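Local coordinates for peptide chain release factor subunit 1 (Aeropyrum pernix, PDB 3AGK), which probably directs the termination of nascent peptide synthesis on the ribosome in response to the stop codons UAA, UAG and UGA, at residues S36-P41 and I117-Y121; V48-R53 and A78-Q83; N91-F96 and C108-P114; G144-V148 and Y257-L263. All coordinates share one frame. Numbering follows the deposited sequence.

Contact 1. Residues S36-P41 and I117-Y121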
loop_
_atom_site.group_PDB
_atom_site.type_symbol
_atom_site.label_atom_id
_atom_site.label_comp_id
_atom_site.label_asym_id
_atom_site.label_seq_id
_atom_site.Cartn_x
_atom_site.Cartn_y
_atom_site.Cartn_z
ATOM N N SER A 36 -4.279 11.251 17.904
ATOM C CA SER A 36 -3.192 10.333 17.593
ATOM C C SER A 36 -1.961 10.740 18.413
ATOM O O SER A 36 -1.566 11.904 18.395
ATOM C CB SER A 36 -2.873 10.379 16.091
ATOM O OG SER A 36 -4.008 10.040 15.310
ATOM N N LEU A 37 -1.355 9.796 19.128
ATOM C CA LEU A 37 -0.237 10.123 20.014
ATOM C C LEU A 37 0.857 9.040 20.061
ATOM O O LEU A 37 0.609 7.913 20.483
ATOM C CB LEU A 37 -0.769 10.391 21.419
ATOM C CG LEU A 37 0.252 10.536 22.537
ATOM C CD1 LEU A 37 0.990 11.856 22.377
ATOM C CD2 LEU A 37 -0.455 10.490 23.862
ATOM N N TYR A 38 2.066 9.398 19.635
ATOM C CA TYR A 38 3.195 8.469 19.590
ATOM C C TYR A 38 4.290 8.922 20.550
ATOM O O TYR A 38 4.747 10.062 20.484
ATOM C CB TYR A 38 3.809 8.446 18.194
ATOM C CG TYR A 38 2.975 7.849 17.081
ATOM C CD1 TYR A 38 1.852 8.504 16.582
ATOM C CD2 TYR A 38 3.357 6.657 16.477
ATOM C CE1 TYR A 38 1.107 7.955 15.534
ATOM C CE2 TYR A 38 2.628 6.106 15.436
ATOM C CZ TYR A 38 1.505 6.751 14.965
ATOM O OH TYR A 38 0.796 6.183 13.923
ATOM N N ILE A 39 4.737 8.034 21.426
ATOM C CA ILE A 39 5.726 8.396 22.435
ATOM C C ILE A 39 6.978 7.527 22.376
ATOM O O ILE A 39 6.926 6.336 22.659
ATOM C CB ILE A 39 5.133 8.280 23.838
ATOM C CG1 ILE A 39 3.807 9.061 23.926
ATOM C CG2 ILE A 39 6.164 8.723 24.887
ATOM C CD1 ILE A 39 3.011 8.771 25.202
ATOM N N PRO A 40 8.117 8.124 22.008
ATOM C CA PRO A 40 9.363 7.353 21.915
ATOM C C PRO A 40 9.840 6.874 23.280
ATOM O O PRO A 40 9.435 7.415 24.307
ATOM C CB PRO A 40 10.360 8.372 21.350
ATOM C CG PRO A 40 9.514 9.406 20.685
ATOM C CD PRO A 40 8.283 9.505 21.528
ATOM N N PRO A 41 10.713 5.865 23.298
ATOM C CA PRO A 41 11.234 5.378 24.581
ATOM C C PRO A 41 12.042 6.465 25.302
ATOM O O PRO A 41 11.992 6.574 26.521
ATOM C CB PRO A 41 12.132 4.204 24.178
ATOM C CG PRO A 41 11.703 3.838 22.786
ATOM C CD PRO A 41 11.231 5.101 22.152
ATOM N N ILE A 117 9.418 3.360 18.029
ATOM C CA ILE A 117 9.185 4.660 17.427
ATOM C C ILE A 117 10.264 5.608 17.944
ATOM O O ILE A 117 10.826 5.378 19.020
ATOM C CB ILE A 117 7.777 5.174 17.755
ATOM C CG1 ILE A 117 7.308 4.601 19.086
ATOM C CG2 ILE A 117 6.795 4.727 16.697
ATOM C CD1 ILE A 117 5.838 4.854 19.354
ATOM N N ARG A 118 10.575 6.651 17.178
ATOM C CA ARG A 118 11.637 7.571 17.574
ATOM C C ARG A 118 11.174 9.016 17.598
ATOM O O ARG A 118 11.738 9.837 18.325
ATOM C CB ARG A 118 12.875 7.412 16.686
ATOM C CG ARG A 118 14.064 6.762 17.403
ATOM C CD ARG A 118 13.605 5.538 18.186
ATOM N NE ARG A 118 14.631 4.964 19.060
ATOM C CZ ARG A 118 15.448 3.974 18.708
ATOM N NH1 ARG A 118 15.379 3.451 17.491
ATOM N NH2 ARG A 118 16.341 3.508 19.572
ATOM N N VAL A 119 10.137 9.318 16.820
ATOM C CA VAL A 119 9.645 10.691 16.711
ATOM C C VAL A 119 8.301 10.895 17.403
ATOM O O VAL A 119 7.272 10.343 16.994
ATOM C CB VAL A 119 9.577 11.179 15.246
ATOM C CG1 VAL A 119 9.143 10.068 14.320
ATOM C CG2 VAL A 119 8.651 12.406 15.119
ATOM N N PHE A 120 8.322 11.683 18.471
ATOM C CA PHE A 120 7.090 12.014 19.173
ATOM C C PHE A 120 6.124 12.650 18.197
ATOM O O PHE A 120 6.532 13.400 17.319
ATOM C CB PHE A 120 7.355 12.964 20.336
ATOM C CG PHE A 120 6.110 13.430 21.025
ATOM C CD1 PHE A 120 5.479 12.630 21.955
ATOM C CD2 PHE A 120 5.573 14.678 20.748
ATOM C CE1 PHE A 120 4.328 13.054 22.603
ATOM C CE2 PHE A 120 4.428 15.113 21.391
ATOM C CZ PHE A 120 3.805 14.304 22.318
ATOM N N TYR A 121 4.847 12.346 18.333
ATOM C CA TYR A 121 3.870 12.927 17.434
ATOM C C TYR A 121 2.560 13.029 18.188
ATOM O O TYR A 121 2.174 12.105 18.905
ATOM C CB TYR A 121 3.723 12.046 16.195
ATOM C CG TYR A 121 2.879 12.627 15.085
ATOM C CD1 TYR A 121 3.448 13.426 14.098
ATOM C CD2 TYR A 121 1.519 12.359 15.002
ATOM C CE1 TYR A 121 2.682 13.956 13.065
ATOM C CE2 TYR A 121 0.744 12.881 13.971
ATOM C CZ TYR A 121 1.334 13.681 13.009
ATOM O OH TYR A 121 0.578 14.195 11.987
#
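Tyr38, Ile117 and Tyr121 lose the most surface where 36-41 meets 117-121, and together they illustrate how a loop is drawn into a sheet. The two tyrosines form an antiparallel hydrogen-bonded pair: Tyr38 N donates to Tyr121 O at 2.8 Å and Tyr121 N returns the bond to Tyr38 O at 3.1 Å. Carbonyls on both sides take a second, weaker CA-H...O contact, Leu37 CA lying 3.3 Å from Tyr121 O and Phe120 CA 3.3 Å from Tyr38 O. Both tyrosine side chains project from the same face of the sheet, so that Tyr38 CD1 packs 4.0 Å from Tyr121 CB. Ile117 approaches the edge of the Tyr38 ring, with its CG2 3.9 Å from Tyr38 CD2. Beyond the Tyr38-Tyr121 pair the ladder stops. Pro40 has no amide hydrogen to extend it, and the chain of 117-120 instead wraps round the proline, Pro40 CG lying 3.3 Å from Arg118 O and Pro40 CD 3.8 Å from Phe120 CB. The Phe120 ring lies on the side of Leu37 and Ile39, where Leu37 CD1 meets its CE1 at 3.6 Å. On the tyrosine side Phe132 packs against both rings, and Tyr38 OH is hydrogen-bonded to Ile129 O. The arrangement is that of an edge strand being started: 121-125 joins 34-39 as an outermost strand of the four-stranded antiparallel sheet in eRF1 domain 1.

Contact 2. Residues V48-R53 and A78-Q83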
loop_
_atom_site.group_PDB
_atom_site.type_symbol
_atom_site.label_atom_id
_atom_site.label_comp_id
_atom_site.label_asym_id
_atom_site.label_seq_id
_atom_site.Cartn_x
_atom_site.Cartn_y
_atom_site.Cartn_z
ATOM N N VAL A 48 5.101 14.231 28.409
ATOM C CA VAL A 48 3.906 14.049 27.596
ATOM C C VAL A 48 2.683 14.563 28.350
ATOM O O VAL A 48 1.828 15.240 27.783
ATOM C CB VAL A 48 3.706 12.569 27.223
ATOM C CG1 VAL A 48 2.552 12.425 26.239
ATOM C CG2 VAL A 48 5.013 11.985 26.641
ATOM N N MET A 49 2.625 14.239 29.637
ATOM C CA MET A 49 1.547 14.652 30.525
ATOM C C MET A 49 1.372 16.182 30.558
ATOM O O MET A 49 0.257 16.694 30.454
ATOM C CB MET A 49 1.849 14.104 31.924
ATOM C CG MET A 49 0.652 13.617 32.712
ATOM S SD MET A 49 -0.465 12.475 31.864
ATOM C CE MET A 49 -1.962 13.009 32.679
ATOM N N THR A 50 2.484 16.903 30.703
ATOM C CA THR A 50 2.497 18.365 30.622
ATOM C C THR A 50 1.994 18.860 29.259
ATOM O O THR A 50 1.168 19.773 29.186
ATOM C CB THR A 50 3.905 18.926 30.893
ATOM O OG1 THR A 50 4.277 18.628 32.239
ATOM C CG2 THR A 50 3.939 20.454 30.688
ATOM N N LEU A 51 2.472 18.240 28.184
ATOM C CA LEU A 51 2.013 18.591 26.841
ATOM C C LEU A 51 0.495 18.377 26.658
ATOM O O LEU A 51 -0.197 19.240 26.144
ATOM C CB LEU A 51 2.810 17.816 25.786
ATOM C CG LEU A 51 2.485 18.127 24.317
ATOM C CD1 LEU A 51 3.681 17.839 23.411
ATOM C CD2 LEU A 51 1.262 17.340 23.853
ATOM N N LEU A 52 -0.024 17.229 27.077
ATOM C CA LEU A 52 -1.457 16.981 26.976
ATOM C C LEU A 52 -2.242 17.976 27.825
ATOM O O LEU A 52 -3.319 18.419 27.433
ATOM C CB LEU A 52 -1.799 15.550 27.413
ATOM C CG LEU A 52 -1.306 14.424 26.512
ATOM C CD1 LEU A 52 -1.727 13.080 27.065
ATOM C CD2 LEU A 52 -1.812 14.615 25.079
ATOM N N ARG A 53 -1.704 18.310 28.997
ATOM C CA ARG A 53 -2.361 19.252 29.898
ATOM C C ARG A 53 -2.447 20.645 29.253
ATOM O O ARG A 53 -3.451 21.339 29.403
ATOM C CB ARG A 53 -1.620 19.318 31.239
ATOM C CG ARG A 53 -2.144 18.316 32.266
ATOM C CD ARG A 53 -1.259 18.207 33.489
ATOM N NE ARG A 53 -1.767 17.147 34.355
ATOM C CZ ARG A 53 -1.113 16.638 35.392
ATOM N NH1 ARG A 53 0.092 17.089 35.704
ATOM N NH2 ARG A 53 -1.670 15.676 36.120
ATOM N N ALA A 78 -6.680 9.833 27.191
ATOM C CA ALA A 78 -5.261 9.560 27.002
ATOM C C ALA A 78 -4.456 9.799 28.294
ATOM O O ALA A 78 -3.589 8.985 28.659
ATOM C CB ALA A 78 -4.709 10.371 25.843
ATOM N N MET A 79 -4.757 10.896 28.994
ATOM C CA MET A 79 -4.124 11.154 30.294
ATOM C C MET A 79 -4.391 10.042 31.300
ATOM O O MET A 79 -3.482 9.639 32.022
ATOM C CB MET A 79 -4.554 12.488 30.898
ATOM C CG MET A 79 -4.032 13.713 30.129
ATOM S SD MET A 79 -4.504 15.309 30.860
ATOM C CE MET A 79 -5.392 16.032 29.491
ATOM N N ASP A 80 -5.642 9.583 31.358
ATOM C CA ASP A 80 -6.021 8.447 32.201
ATOM C C ASP A 80 -5.132 7.256 31.912
ATOM O O ASP A 80 -4.595 6.621 32.817
ATOM C CB ASP A 80 -7.463 8.029 31.909
ATOM C CG ASP A 80 -8.472 8.891 32.620
ATOM O OD1 ASP A 80 -8.100 9.506 33.642
ATOM O OD2 ASP A 80 -9.636 8.950 32.151
ATOM N N ARG A 81 -5.010 6.954 30.625
ATOM C CA ARG A 81 -4.233 5.827 30.154
ATOM C C ARG A 81 -2.775 5.945 30.611
ATOM O O ARG A 81 -2.171 4.967 31.065
ATOM C CB ARG A 81 -4.333 5.773 28.626
ATOM C CG ARG A 81 -4.845 4.464 28.025
ATOM C CD ARG A 81 -6.008 3.863 28.788
ATOM N NE ARG A 81 -7.117 4.801 28.946
ATOM C CZ ARG A 81 -8.310 4.661 28.377
ATOM N NH1 ARG A 81 -8.568 3.614 27.605
ATOM N NH2 ARG A 81 -9.247 5.568 28.591
ATOM N N LEU A 82 -2.208 7.145 30.503
ATOM C CA LEU A 82 -0.787 7.332 30.797
ATOM C C LEU A 82 -0.512 7.271 32.290
ATOM O O LEU A 82 0.561 6.861 32.723
ATOM C CB LEU A 82 -0.266 8.663 30.236
ATOM C CG LEU A 82 -0.220 8.848 28.720
ATOM C CD1 LEU A 82 0.412 10.188 28.377
ATOM C CD2 LEU A 82 0.540 7.721 28.062
ATOM N N GLN A 83 -1.479 7.698 33.087
ATOM C CA GLN A 83 -1.275 7.664 34.520
ATOM C C GLN A 83 -1.406 6.238 35.050
ATOM O O GLN A 83 -1.242 5.999 36.241
ATOM C CB GLN A 83 -2.178 8.679 35.235
ATOM C CG GLN A 83 -1.748 10.117 34.896
ATOM C CD GLN A 83 -2.451 11.198 35.702
ATOM O OE1 GLN A 83 -3.595 11.570 35.411
ATOM N NE2 GLN A 83 -1.752 11.735 36.701
#
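Two methionines, Met49 and Met79, dominate this helix pair and fill much of the gap between axes whose closest approach is 10.6 Å. They are the residues most covered by the contact, and their CA atoms, at 6.7 Å, are the nearest across it. The helices run nearly antiparallel, at 164°. Met49 reaches across with its flexible thioether, placing SD 4.1 Å from Leu82 CB, while Met79 SD lies 4.1 Å from Arg53 CG. Beside them is a layer of apolar side chains: Leu52 CD1 packs 3.8 Å from Leu82 CD1, 3.9 Å from Met79 CG and 4.2 Å from Ala78 CB, and Val48 CG1 lies 3.8 Å from Leu82 CD1. Val48 and Leu82 also rest on the sheet beneath, both touching Ile39 of strand 34-39. Arg53 and Gln83 merely come close, with NH2 of Arg53 4.0 Å from NE2 of Gln83. Helices 45-58 and 65-82 thus form a helical hairpin laid over the sheet; in eukaryotic eRF1 the turn of such a hairpin carries the NIKS motif. With neither hydrogen bond nor salt bridge joining the segments, their direct contact is one of van der Waals and hydrophobic packing.

Contact 3. Residues N91-F96 and C108-P114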
loop_
_atom_site.group_PDB
_atom_site.type_symbol
_atom_site.label_atom_id
_atom_site.label_comp_id
_atom_site.label_asym_id
_atom_site.label_seq_id
_atom_site.Cartn_x
_atom_site.Cartn_y
_atom_site.Cartn_z
ATOM N N ASN A 91 9.680 -0.052 23.315
ATOM C CA ASN A 91 9.426 0.324 21.929
ATOM C C ASN A 91 8.542 1.557 21.831
ATOM O O ASN A 91 8.090 1.914 20.742
ATOM C CB ASN A 91 8.769 -0.818 21.165
ATOM C CG ASN A 91 9.759 -1.872 20.727
ATOM O OD1 ASN A 91 10.960 -1.742 20.955
ATOM N ND2 ASN A 91 9.258 -2.924 20.089
ATOM N N GLY A 92 8.287 2.190 22.975
ATOM C CA GLY A 92 7.404 3.342 23.040
ATOM C C GLY A 92 5.934 2.975 23.180
ATOM O O GLY A 92 5.577 1.798 23.364
ATOM N N LEU A 93 5.082 3.997 23.095
ATOM C CA LEU A 93 3.632 3.851 23.193
ATOM C C LEU A 93 2.964 4.538 22.020
ATOM O O LEU A 93 3.483 5.530 21.506
ATOM C CB LEU A 93 3.131 4.550 24.449
ATOM C CG LEU A 93 3.017 3.871 25.796
ATOM C CD1 LEU A 93 2.529 4.912 26.783
ATOM C CD2 LEU A 93 2.038 2.714 25.704
ATOM N N VAL A 94 1.804 4.040 21.603
ATOM C CA VAL A 94 0.939 4.826 20.727
ATOM C C VAL A 94 -0.520 4.756 21.195
ATOM O O VAL A 94 -1.010 3.694 21.600
ATOM C CB VAL A 94 1.068 4.453 19.223
ATOM C CG1 VAL A 94 2.397 3.765 18.924
ATOM C CG2 VAL A 94 -0.086 3.601 18.784
ATOM N N LEU A 95 -1.196 5.900 21.159
ATOM C CA LEU A 95 -2.601 5.990 21.543
ATOM C C LEU A 95 -3.458 6.587 20.439
ATOM O O LEU A 95 -3.060 7.560 19.815
ATOM C CB LEU A 95 -2.769 6.850 22.803
ATOM C CG LEU A 95 -2.407 6.220 24.153
ATOM C CD1 LEU A 95 -0.900 6.290 24.387
ATOM C CD2 LEU A 95 -3.164 6.877 25.303
ATOM N N PHE A 96 -4.635 6.008 20.210
ATOM C CA PHE A 96 -5.670 6.649 19.394
ATOM C C PHE A 96 -6.971 6.702 20.211
ATOM O O PHE A 96 -7.389 5.695 20.773
ATOM C CB PHE A 96 -5.892 5.878 18.096
ATOM C CG PHE A 96 -4.644 5.706 17.258
ATOM C CD1 PHE A 96 -3.891 4.543 17.331
ATOM C CD2 PHE A 96 -4.233 6.705 16.383
ATOM C CE1 PHE A 96 -2.745 4.386 16.553
ATOM C CE2 PHE A 96 -3.095 6.550 15.603
ATOM C CZ PHE A 96 -2.351 5.384 15.693
ATOM N N CYS A 108 -10.249 4.118 23.410
ATOM C CA CYS A 108 -8.871 4.571 23.536
ATOM C C CYS A 108 -7.903 3.425 23.280
ATOM O O CYS A 108 -7.614 2.655 24.191
ATOM C CB CYS A 108 -8.631 5.130 24.935
ATOM S SG CYS A 108 -7.314 6.370 25.030
ATOM N N PHE A 109 -7.403 3.302 22.052
ATOM C CA PHE A 109 -6.451 2.238 21.737
ATOM C C PHE A 109 -5.093 2.591 22.326
ATOM O O PHE A 109 -4.647 3.728 22.210
ATOM C CB PHE A 109 -6.343 2.012 20.223
ATOM C CG PHE A 109 -7.669 1.775 19.547
ATOM C CD1 PHE A 109 -8.486 2.843 19.196
ATOM C CD2 PHE A 109 -8.099 0.488 19.264
ATOM C CE1 PHE A 109 -9.710 2.632 18.578
ATOM C CE2 PHE A 109 -9.323 0.265 18.644
ATOM C CZ PHE A 109 -10.129 1.340 18.301
ATOM N N MET A 110 -4.452 1.636 22.996
ATOM C CA MET A 110 -3.111 1.883 23.508
ATOM C C MET A 110 -2.245 0.654 23.352
ATOM O O MET A 110 -2.655 -0.427 23.712
ATOM C CB MET A 110 -3.126 2.319 24.973
ATOM C CG MET A 110 -1.727 2.750 25.425
ATOM S SD MET A 110 -1.565 3.288 27.133
ATOM C CE MET A 110 -2.292 1.922 28.025
ATOM N N PHE A 111 -1.042 0.812 22.814
ATOM C CA PHE A 111 -0.138 -0.329 22.697
ATOM C C PHE A 111 1.317 0.063 22.502
ATOM O O PHE A 111 1.656 1.255 22.325
ATOM C CB PHE A 111 -0.572 -1.244 21.553
ATOM C CG PHE A 111 -0.594 -0.565 20.220
ATOM C CD1 PHE A 111 0.483 -0.681 19.353
ATOM C CD2 PHE A 111 -1.686 0.197 19.837
ATOM C CE1 PHE A 111 0.476 -0.054 18.125
ATOM C CE2 PHE A 111 -1.705 0.834 18.602
ATOM C CZ PHE A 111 -0.620 0.706 17.741
ATOM N N SER A 112 2.184 -0.947 22.547
ATOM C CA SER A 112 3.561 -0.750 22.140
ATOM C C SER A 112 3.756 -1.453 20.795
ATOM O O SER A 112 3.285 -2.561 20.600
ATOM C CB SER A 112 4.535 -1.249 23.210
ATOM O OG SER A 112 5.880 -0.948 22.859
ATOM N N PRO A 113 4.413 -0.784 19.843
ATOM C CA PRO A 113 4.560 -1.342 18.493
ATOM C C PRO A 113 5.720 -2.341 18.392
ATOM O O PRO A 113 6.626 -2.296 19.227
ATOM C CB PRO A 113 4.847 -0.098 17.647
ATOM C CG PRO A 113 5.550 0.830 18.588
ATOM C CD PRO A 113 4.948 0.586 19.946
ATOM N N PRO A 114 5.707 -3.215 17.368
ATOM C CA PRO A 114 6.768 -4.225 17.236
ATOM C C PRO A 114 8.108 -3.537 17.020
ATOM O O PRO A 114 9.169 -4.071 17.352
ATOM C CB PRO A 114 6.375 -5.002 15.970
ATOM C CG PRO A 114 5.012 -4.535 15.588
ATOM C CD PRO A 114 4.807 -3.192 16.204
#
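Six hydrogen bonds fasten 91-96 to 108-114, four from the backbone and two from side chains. Phe96 and Phe109 form one antiparallel hydrogen-bonded pair, Phe109 N reaching Phe96 O at 2.7 Å and Phe96 N reaching Phe109 O at 3.0 Å. Val94 and Phe111 form the next, with Val94 N to Phe111 O at 2.9 Å and Phe111 N to Val94 O at 3.1 Å. Further along, Pro113 has no amide hydrogen to offer, and side chains take over: Ser112 OG donates to Gly92 O at 2.8 Å, and Asn91 ND2 donates to Pro113 O at 2.8 Å. Gly92 itself adopts a positive phi of 85° that suits glycine. Outward from this ladder the two faces differ. Val94, Phe96, Phe109 and Phe111 make one largely aromatic face, where Phe96 CE1 meets Phe111 CE2 at 4.2 Å; helix 14-24 packs on Phe109 and Phe111. On the other face, Met110 CG sits 3.8 Å from both Leu93 CD2 and Leu95 CG, beneath helix 65-82. A disulfide from Cys108 to Cys97 ties the same hairpin covalently. The chemistry implies layered reinforcement: backbone bonds set the register, side-chain donors of Ser112 and Asn91 fasten the end of the hairpin, where a proline has no amide hydrogen, and apolar faces bind the hairpin to helices on both sides.

Contact 4. Residues G144-V148 and Y257-L263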
loop_
_atom_site.group_PDB
_atom_site.type_symbol
_atom_site.label_atom_id
_atom_site.label_comp_id
_atom_site.label_asym_id
_atom_site.label_seq_id
_atom_site.Cartn_x
_atom_site.Cartn_y
_atom_site.Cartn_z
ATOM N N GLY A 144 9.086 0.871 -8.022
ATOM C CA GLY A 144 8.663 2.073 -8.724
ATOM C C GLY A 144 8.749 1.810 -10.218
ATOM O O GLY A 144 9.582 1.043 -10.678
ATOM N N ILE A 145 7.854 2.412 -10.981
ATOM C CA ILE A 145 7.870 2.267 -12.433
ATOM C C ILE A 145 7.724 3.649 -13.074
ATOM O O ILE A 145 6.837 4.431 -12.692
ATOM C CB ILE A 145 6.735 1.359 -12.921
ATOM C CG1 ILE A 145 6.715 0.068 -12.102
ATOM C CG2 ILE A 145 6.863 1.074 -14.445
ATOM C CD1 ILE A 145 5.333 -0.443 -11.867
ATOM N N ILE A 146 8.617 3.942 -14.017
ATOM C CA ILE A 146 8.553 5.162 -14.820
ATOM C C ILE A 146 8.445 4.755 -16.291
ATOM O O ILE A 146 9.338 4.106 -16.825
ATOM C CB ILE A 146 9.791 6.072 -14.606
ATOM C CG1 ILE A 146 9.964 6.397 -13.121
ATOM C CG2 ILE A 146 9.657 7.370 -15.397
ATOM C CD1 ILE A 146 11.378 6.819 -12.720
ATOM N N ILE A 147 7.314 5.091 -16.912
ATOM C CA ILE A 147 7.126 4.973 -18.359
ATOM C C ILE A 147 7.430 6.326 -18.995
ATOM O O ILE A 147 6.844 7.342 -18.614
ATOM C CB ILE A 147 5.686 4.538 -18.722
ATOM C CG1 ILE A 147 5.314 3.243 -17.989
ATOM C CG2 ILE A 147 5.544 4.343 -20.229
ATOM C CD1 ILE A 147 3.862 2.898 -18.135
ATOM N N VAL A 148 8.366 6.344 -19.935
ATOM C CA VAL A 148 8.831 7.605 -20.492
ATOM C C VAL A 148 8.653 7.650 -21.992
ATOM O O VAL A 148 9.001 6.701 -22.701
ATOM C CB VAL A 148 10.336 7.857 -20.252
ATOM C CG1 VAL A 148 10.647 9.334 -20.530
ATOM C CG2 VAL A 148 10.745 7.483 -18.852
ATOM N N TYR A 257 2.284 1.381 -24.187
ATOM C CA TYR A 257 1.235 2.239 -23.637
ATOM C C TYR A 257 1.654 3.003 -22.392
ATOM O O TYR A 257 2.709 2.743 -21.813
ATOM C CB TYR A 257 -0.021 1.417 -23.339
ATOM C CG TYR A 257 -0.637 0.786 -24.562
ATOM C CD1 TYR A 257 -0.407 -0.549 -24.869
ATOM C CD2 TYR A 257 -1.433 1.536 -25.426
ATOM C CE1 TYR A 257 -0.964 -1.130 -25.999
ATOM C CE2 TYR A 257 -1.996 0.964 -26.554
ATOM C CZ TYR A 257 -1.761 -0.369 -26.836
ATOM O OH TYR A 257 -2.317 -0.930 -27.964
ATOM N N GLN A 258 0.816 3.960 -21.999
ATOM C CA GLN A 258 1.001 4.756 -20.797
ATOM C C GLN A 258 -0.137 4.411 -19.857
ATOM O O GLN A 258 -0.909 3.500 -20.139
ATOM C CB GLN A 258 0.972 6.257 -21.144
ATOM C CG GLN A 258 2.171 6.726 -21.957
ATOM C CD GLN A 258 3.335 7.186 -21.094
ATOM O OE1 GLN A 258 3.205 7.309 -19.878
ATOM N NE2 GLN A 258 4.476 7.461 -21.725
ATOM N N GLY A 259 -0.243 5.119 -18.737
ATOM C CA GLY A 259 -1.303 4.849 -17.781
ATOM C C GLY A 259 -1.224 3.460 -17.155
ATOM O O GLY A 259 -0.208 2.766 -17.269
ATOM N N LEU A 260 -2.296 3.067 -16.477
ATOM C CA LEU A 260 -2.385 1.762 -15.834
ATOM C C LEU A 260 -1.981 0.644 -16.785
ATOM O O LEU A 260 -1.248 -0.280 -16.411
ATOM C CB LEU A 260 -3.811 1.515 -15.355
ATOM C CG LEU A 260 -3.981 1.140 -13.888
ATOM C CD1 LEU A 260 -2.834 0.246 -13.431
ATOM C CD2 LEU A 260 -4.070 2.387 -13.027
ATOM N N GLN A 261 -2.473 0.724 -18.015
ATOM C CA GLN A 261 -2.177 -0.286 -19.033
ATOM C C GLN A 261 -0.681 -0.447 -19.318
ATOM O O GLN A 261 -0.188 -1.561 -19.421
ATOM C CB GLN A 261 -2.922 0.045 -20.326
ATOM C CG GLN A 261 -2.768 -0.969 -21.440
ATOM C CD GLN A 261 -3.481 -0.530 -22.709
ATOM O OE1 GLN A 261 -3.926 0.616 -22.826
ATOM N NE2 GLN A 261 -3.587 -1.438 -23.670
ATOM N N GLY A 262 0.046 0.663 -19.459
ATOM C CA GLY A 262 1.479 0.572 -19.708
ATOM C C GLY A 262 2.235 0.050 -18.493
ATOM O O GLY A 262 3.237 -0.650 -18.635
ATOM N N LEU A 263 1.769 0.422 -17.301
ATOM C CA LEU A 263 2.364 -0.020 -16.041
ATOM C C LEU A 263 2.291 -1.539 -15.914
ATOM O O LEU A 263 3.275 -2.202 -15.539
ATOM C CB LEU A 263 1.628 0.612 -14.859
ATOM C CG LEU A 263 1.875 2.087 -14.554
ATOM C CD1 LEU A 263 1.059 2.517 -13.340
ATOM C CD2 LEU A 263 3.371 2.324 -14.319
#
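Ile147, the most covered residue here, shows how an extended side chain can fit against a helix where a glycine faces it. With chi1 m and chi2 t, its CD1 lies 3.3 Å from both Gly262 C and Leu263 N. Such closeness depends on glycine: a beta carbon at position 262 would fall only 2.9 Å from Ile147 CD1 and would also collide with Tyr257 O. Leu263, likewise m and t, leaves its helix sideways yet sets CD2 3.9 Å from Ile147 CD1 and 3.7 Å from Ile145 CG2. Ile145 shares the m chi1, but its chi2 is 145°. Gln258, with chi1 and chi2 both m, bends over the strand until its NE2 is 3.6 Å from Ile147 CG2, while its polar end is engaged by Thr154 and Glu149. The positive phi of Gly259, 64°, is one that favours glycine. Helix 259-263 crosses the strand at 113°, the closest approach of the axes being 9.4 Å. Ile146 points away, to helix 188-215 on the other face. Helices on both faces of a mixed sheet make a three-layer alpha/beta sandwich, the architecture of the central domain of the eRF1 family.

Overall arrangement
Contacts 1, 2 and 3 are three parts of one assembly in domain 1, whereas contact 4 stands apart in domain 2. Contacts 1 and 3 share a sheet, their centres 9 Å apart, and are joined by probable hydrogen bonds of 2.8 Å from Leu95 N to Leu37 O and from Ile39 N to Leu93 O. The helices of contact 2 cover one face of that sheet, its centre 13 Å from contact 1 and 14 Å from contact 3; Leu82 touches both Ile39 and Leu93. Contact 4 lies about 37, 48 and 39 Å, centre to centre, from contacts 1, 2 and 3. This separation fits the family's division of labour, with stop-codon reading in domain 1 and the GGQ loop, disordered here, in domain 2.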